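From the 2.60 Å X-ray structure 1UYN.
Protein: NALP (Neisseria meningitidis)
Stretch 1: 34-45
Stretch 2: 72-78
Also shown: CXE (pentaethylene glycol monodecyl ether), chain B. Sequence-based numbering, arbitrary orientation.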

ATOM      1  N   ASP A  34       4.372  -7.519   6.283  1.00 24.05           N
ATOM      2  CA  ASP A  34       3.827  -8.072   7.511  1.00 24.79           C
ATOM      3  C   ASP A  34       3.857  -9.612   7.407  1.00 24.27           C
ATOM      4  O   ASP A  34       4.181 -10.298   8.381  1.00 23.98           O
ATOM      5  CB  ASP A  34       2.428  -7.468   7.799  1.00 25.47           C
ATOM      6  CG  ASP A  34       2.513  -5.929   8.166  1.00 30.31           C
ATOM      7  OD1 ASP A  34       3.656  -5.461   8.462  1.00 31.20           O
ATOM      8  OD2 ASP A  34       1.515  -5.118   8.168  1.00 36.05           O
ATOM      9  N   GLY A  35       3.621 -10.124   6.197  1.00 23.18           N
ATOM     10  CA  GLY A  35       3.645 -11.530   5.896  1.00 23.02           C
ATOM     11  C   GLY A  35       4.949 -12.244   6.088  1.00 23.93           C
ATOM     12  O   GLY A  35       5.004 -13.482   6.074  1.00 23.95           O
ATOM     13  N   LEU A  36       6.020 -11.472   6.211  1.00 25.76           N
ATOM     14  CA  LEU A  36       7.346 -11.991   6.557  1.00 26.67           C
ATOM     15  C   LEU A  36       7.487 -12.351   8.035  1.00 28.79           C
ATOM     16  O   LEU A  36       8.316 -13.193   8.384  1.00 29.13           O
ATOM     17  CB  LEU A  36       8.420 -10.982   6.182  1.00 26.02           C
ATOM     18  CG  LEU A  36       8.647 -10.777   4.686  1.00 24.54           C
ATOM     19  CD1 LEU A  36       9.439  -9.517   4.468  1.00 23.49           C
ATOM     20  CD2 LEU A  36       9.354 -11.954   4.015  1.00 22.30           C
ATOM     21  N   ASP A  37       6.685 -11.719   8.891  1.00 31.35           N
ATOM     22  CA  ASP A  37       6.789 -11.879  10.351  1.00 33.78           C
ATOM     23  C   ASP A  37       6.105 -13.173  10.842  1.00 36.73           C
ATOM     24  O   ASP A  37       6.623 -13.885  11.690  1.00 36.93           O
ATOM     25  CB  ASP A  37       6.186 -10.659  11.089  1.00 32.87           C
ATOM     26  CG  ASP A  37       6.616  -9.329  10.487  1.00 32.40           C
ATOM     27  OD1 ASP A  37       7.708  -9.285   9.885  1.00 28.00           O
ATOM     28  OD2 ASP A  37       5.918  -8.278  10.545  1.00 31.77           O
ATOM     29  N   HIS A  38       4.947 -13.473  10.266  1.00 40.71           N
ATOM     30  CA  HIS A  38       4.058 -14.529  10.766  1.00 43.72           C
ATOM     31  C   HIS A  38       4.743 -15.876  10.786  1.00 44.64           C
ATOM     32  O   HIS A  38       4.512 -16.677  11.681  1.00 45.54           O
ATOM     33  CB  HIS A  38       2.769 -14.593   9.909  1.00 44.55           C
ATOM     34  CG  HIS A  38       2.142 -13.247   9.684  1.00 48.49           C
ATOM     35  ND1 HIS A  38       1.485 -12.547  10.676  1.00 53.63           N
ATOM     36  CD2 HIS A  38       2.141 -12.445   8.598  1.00 51.82           C
ATOM     37  CE1 HIS A  38       1.085 -11.380  10.197  1.00 55.42           C
ATOM     38  NE2 HIS A  38       1.471 -11.293   8.936  1.00 54.19           N
ATOM     39  N   ASN A  39       5.609 -16.096   9.807  1.00 45.91           N
ATOM     40  CA  ASN A  39       6.087 -17.428   9.475  1.00 46.67           C
ATOM     41  C   ASN A  39       6.758 -18.156  10.636  1.00 46.58           C
ATOM     42  O   ASN A  39       7.612 -17.590  11.335  1.00 47.00           O
ATOM     43  CB  ASN A  39       7.007 -17.394   8.231  1.00 47.38           C
ATOM     44  CG  ASN A  39       6.345 -18.011   7.002  1.00 48.89           C
ATOM     45  OD1 ASN A  39       6.584 -19.192   6.677  1.00 51.15           O
ATOM     46  ND2 ASN A  39       5.472 -17.238   6.341  1.00 48.45           N
ATOM     47  N   GLY A  40       6.295 -19.397  10.840  1.00 46.10           N
ATOM     48  CA  GLY A  40       6.902 -20.395  11.708  1.00 45.23           C
ATOM     49  C   GLY A  40       7.515 -21.420  10.761  1.00 44.30           C
ATOM     50  O   GLY A  40       8.308 -21.043   9.918  1.00 45.34           O
ATOM     51  N   THR A  41       7.171 -22.700  10.881  1.00 43.13           N
ATOM     52  CA  THR A  41       7.666 -23.725   9.940  1.00 41.64           C
ATOM     53  C   THR A  41       7.978 -23.610   8.430  1.00 40.20           C
ATOM     54  O   THR A  41       9.038 -23.116   8.036  1.00 40.38           O
ATOM     55  CB  THR A  41       7.550 -25.179  10.444  1.00 41.49           C
ATOM     56  N   GLY A  42       7.077 -24.101   7.586  1.00 37.87           N
ATOM     57  CA  GLY A  42       7.436 -24.427   6.223  1.00 35.66           C
ATOM     58  C   GLY A  42       7.143 -23.312   5.263  1.00 33.49           C
ATOM     59  O   GLY A  42       7.914 -22.349   5.147  1.00 33.63           O
ATOM     60  N   LEU A  43       6.040 -23.463   4.554  1.00 30.76           N
ATOM     61  CA  LEU A  43       5.683 -22.579   3.454  1.00 29.01           C
ATOM     62  C   LEU A  43       4.205 -22.283   3.533  1.00 27.80           C
ATOM     63  O   LEU A  43       3.395 -23.195   3.598  1.00 27.15           O
ATOM     64  CB  LEU A  43       6.046 -23.205   2.103  1.00 28.38           C
ATOM     65  CG  LEU A  43       5.656 -22.373   0.875  1.00 28.50           C
ATOM     66  CD1 LEU A  43       6.616 -22.592  -0.269  1.00 28.43           C
ATOM     67  CD2 LEU A  43       4.237 -22.679   0.417  1.00 28.49           C
ATOM     68  N   ARG A  44       3.867 -21.006   3.572  1.00 26.97           N
ATOM     69  CA  ARG A  44       2.493 -20.565   3.552  1.00 27.14           C
ATOM     70  C   ARG A  44       2.084 -20.105   2.142  1.00 25.93           C
ATOM     71  O   ARG A  44       2.886 -19.474   1.413  1.00 24.93           O
ATOM     72  CB  ARG A  44       2.301 -19.381   4.501  1.00 27.91           C
ATOM     73  CG  ARG A  44       2.947 -19.501   5.864  1.00 31.96           C
ATOM     74  CD  ARG A  44       2.253 -18.621   6.986  1.00 36.38           C
ATOM     75  NE  ARG A  44       1.840 -19.465   8.129  1.00 37.15           N
ATOM     76  CZ  ARG A  44       1.779 -19.084   9.418  1.00 39.26           C
ATOM     77  NH1 ARG A  44       2.064 -17.828   9.816  1.00 39.29           N
ATOM     78  NH2 ARG A  44       1.406 -19.985  10.323  1.00 39.96           N
ATOM     79  N   VAL A  45       0.823 -20.369   1.795  1.00 24.08           N
ATOM     80  CA  VAL A  45       0.191 -19.725   0.655  1.00 23.71           C
ATOM     81  C   VAL A  45      -0.982 -18.863   1.182  1.00 23.78           C
ATOM     82  O   VAL A  45      -1.741 -19.301   2.017  1.00 22.74           O
ATOM     83  CB  VAL A  45      -0.230 -20.717  -0.433  1.00 22.45           C
ATOM     84  CG1 VAL A  45      -1.103 -21.791   0.137  1.00 23.77           C
ATOM     85  CG2 VAL A  45      -0.990 -20.011  -1.496  1.00 22.76           C
ATOM     86  N   VAL A  72      -2.731 -12.796  -4.005  1.00 18.37           N
ATOM     87  CA  VAL A  72      -2.316 -14.143  -3.667  1.00 18.17           C
ATOM     88  C   VAL A  72      -0.809 -14.099  -3.498  1.00 18.25           C
ATOM     89  O   VAL A  72      -0.136 -13.345  -4.181  1.00 17.48           O
ATOM     90  CB  VAL A  72      -2.729 -15.134  -4.718  1.00 17.85           C
ATOM     91  CG1 VAL A  72      -2.148 -16.493  -4.433  1.00 19.85           C
ATOM     92  CG2 VAL A  72      -4.218 -15.256  -4.749  1.00 18.01           C
ATOM     93  N   GLY A  73      -0.286 -14.904  -2.572  1.00 18.65           N
ATOM     94  CA  GLY A  73       1.109 -14.790  -2.169  1.00 18.58           C
ATOM     95  C   GLY A  73       1.644 -16.045  -1.503  1.00 18.70           C
ATOM     96  O   GLY A  73       0.906 -16.843  -1.001  1.00 18.39           O
ATOM     97  N   ILE A  74       2.941 -16.254  -1.570  1.00 19.34           N
ATOM     98  CA  ILE A  74       3.558 -17.249  -0.747  1.00 20.74           C
ATOM     99  C   ILE A  74       4.613 -16.633   0.107  1.00 20.97           C
ATOM    100  O   ILE A  74       5.178 -15.607  -0.251  1.00 20.44           O
ATOM    101  CB  ILE A  74       4.155 -18.399  -1.567  1.00 21.10           C
ATOM    102  CG1 ILE A  74       5.260 -17.879  -2.472  1.00 21.65           C
ATOM    103  CG2 ILE A  74       3.037 -19.121  -2.336  1.00 21.73           C
ATOM    104  CD1 ILE A  74       5.690 -18.865  -3.464  1.00 22.75           C
ATOM    105  N   ALA A  75       4.851 -17.278   1.249  1.00 21.72           N
ATOM    106  CA  ALA A  75       6.011 -16.986   2.077  1.00 22.72           C
ATOM    107  C   ALA A  75       6.626 -18.255   2.611  1.00 23.22           C
ATOM    108  O   ALA A  75       5.939 -19.210   2.825  1.00 23.05           O
ATOM    109  CB  ALA A  75       5.620 -16.064   3.218  1.00 22.93           C
ATOM    110  N   ALA A  76       7.928 -18.256   2.857  1.00 24.59           N
ATOM    111  CA  ALA A  76       8.614 -19.483   3.272  1.00 25.23           C
ATOM    112  C   ALA A  76      10.017 -19.215   3.802  1.00 25.60           C
ATOM    113  O   ALA A  76      10.754 -18.420   3.239  1.00 25.46           O
ATOM    114  CB  ALA A  76       8.699 -20.486   2.077  1.00 25.10           C
ATOM    115  N   LYS A  77      10.362 -19.917   4.877  1.00 26.64           N
ATOM    116  CA  LYS A  77      11.733 -20.056   5.350  1.00 27.58           C
ATOM    117  C   LYS A  77      12.618 -20.588   4.260  1.00 27.67           C
ATOM    118  O   LYS A  77      12.554 -21.740   3.936  1.00 27.71           O
ATOM    119  CB  LYS A  77      11.806 -21.021   6.534  1.00 27.83           C
ATOM    120  CG  LYS A  77      11.235 -20.464   7.826  1.00 30.36           C
ATOM    121  CD  LYS A  77      12.330 -19.894   8.759  1.00 35.15           C
ATOM    122  CE  LYS A  77      11.904 -18.545   9.401  1.00 37.66           C
ATOM    123  NZ  LYS A  77      12.295 -18.495  10.857  1.00 40.57           N
ATOM    124  N   THR A  78      13.443 -19.730   3.698  1.00 28.85           N
ATOM    125  CA  THR A  78      14.431 -20.116   2.690  1.00 29.37           C
ATOM    126  C   THR A  78      15.796 -20.476   3.298  1.00 29.48           C
ATOM    127  O   THR A  78      16.741 -20.722   2.559  1.00 30.36           O
ATOM    128  CB  THR A  78      14.608 -18.944   1.731  1.00 29.62           C
ATOM    129  OG1 THR A  78      13.321 -18.558   1.202  1.00 30.66           O
ATOM    130  CG2 THR A  78      15.429 -19.345   0.485  1.00 31.32           C
TER
HETATM  131  C1  CXE B2085      -9.875  -6.796  -8.097  0.50 64.07           C
HETATM  132  C2  CXE B2085     -10.181  -8.134  -8.749  0.50 63.99           C
HETATM  133  C3  CXE B2085      -8.950  -9.033  -8.897  1.00 62.77           C
HETATM  134  C4  CXE B2085      -9.298 -10.524  -8.871  1.00 61.59           C
HETATM  135  C5  CXE B2085      -8.072 -11.390  -9.159  1.00 60.94           C
HETATM  136  C6  CXE B2085      -7.403 -12.052  -7.940  1.00 59.54           C
HETATM  137  C7  CXE B2085      -5.887 -11.763  -7.828  1.00 58.42           C
HETATM  138  C8  CXE B2085      -5.029 -13.032  -7.749  1.00 57.36           C
HETATM  139  C9  CXE B2085      -3.646 -12.985  -8.434  1.00 56.10           C
HETATM  140  C10 CXE B2085      -3.397 -14.233  -9.308  1.00 54.95           C
HETATM  141  O11 CXE B2085      -2.083 -14.796  -9.214  1.00 52.40           O
HETATM  142  C12 CXE B2085      -1.942 -15.663  -8.089  1.00 53.43           C
HETATM  143  C13 CXE B2085      -0.523 -16.218  -7.928  1.00 54.70           C
HETATM  144  O14 CXE B2085       0.435 -15.399  -7.182  1.00 55.07           O
HETATM  145  C15 CXE B2085       1.489 -16.196  -6.575  1.00 53.86           C
HETATM  146  C16 CXE B2085       2.798 -15.456  -6.267  1.00 52.65           C
HETATM  147  O17 CXE B2085       3.892 -15.893  -7.086  1.00 50.61           O
HETATM  148  C18 CXE B2085       4.703 -16.938  -6.537  1.00 50.27           C
HETATM  149  C19 CXE B2085       5.886 -17.235  -7.462  1.00 49.56           C
HETATM  150  O20 CXE B2085       6.670 -18.353  -6.997  1.00 49.26           O
HETATM  151  C21 CXE B2085       7.976 -18.395  -7.593  1.00 48.64           C
HETATM  152  C22 CXE B2085       8.481 -19.815  -7.830  1.00 47.47           C
HETATM  153  O23 CXE B2085       9.429 -20.173  -6.824  1.00 46.66           O
HETATM  154  C24 CXE B2085      10.786 -20.391  -7.232  1.00 46.17           C
HETATM  155  C25 CXE B2085      11.682 -20.792  -6.049  1.00 45.42           C
HETATM  156  O26 CXE B2085      12.454 -19.684  -5.591  1.00 43.34           O

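Asn-39, in the loop before the first strand, lays its amide over the most covered residue of the other stretch: its ND2 lies 3.3 Å from Ala-75 CB, and no hydrogen bond crosses from this side chain. The methyl of Ala-75, buried, also meets the backbone of Gly-35, whose O lies 3.9 Å from Ala-75 CB; the small methyl fits against both Asn-39 ND2 and Gly-35 O.

Beyond the loop, residues 43-45 run antiparallel to 72-78 (174°). Arg-44 and Ala-75 form the hydrogen-bonded pair, Arg-44 N to Ala-75 O at 2.8 Å and Ala-75 N to Arg-44 O at 3.0 Å. Toward the loop the ladder loosens: Lys-77 N reaches Gly-42 O at 3.5 Å, a weak bond. CA-H...O contacts fill in between, the shortest from Ile-74 CA to Arg-44 O at 3.2 Å.

Side chains alternate. Leu-43, Val-45, Ile-74 and Ala-76 share one face, where Leu-43 CG packs 3.8 Å from Ala-76 CB and Val-45 CB 4.1 Å from Ile-74 CG2. On this apolar face the detergent also touches Ile-74, its O20 3.7 Å from Ile-74 CD1. Arg-44 shares the other face with Ala-75, but its end leads away. Lys-77 lays its aliphatic part against the loop, CG 3.5 Å from Thr-41 O. Together the stretches bury 490 Å².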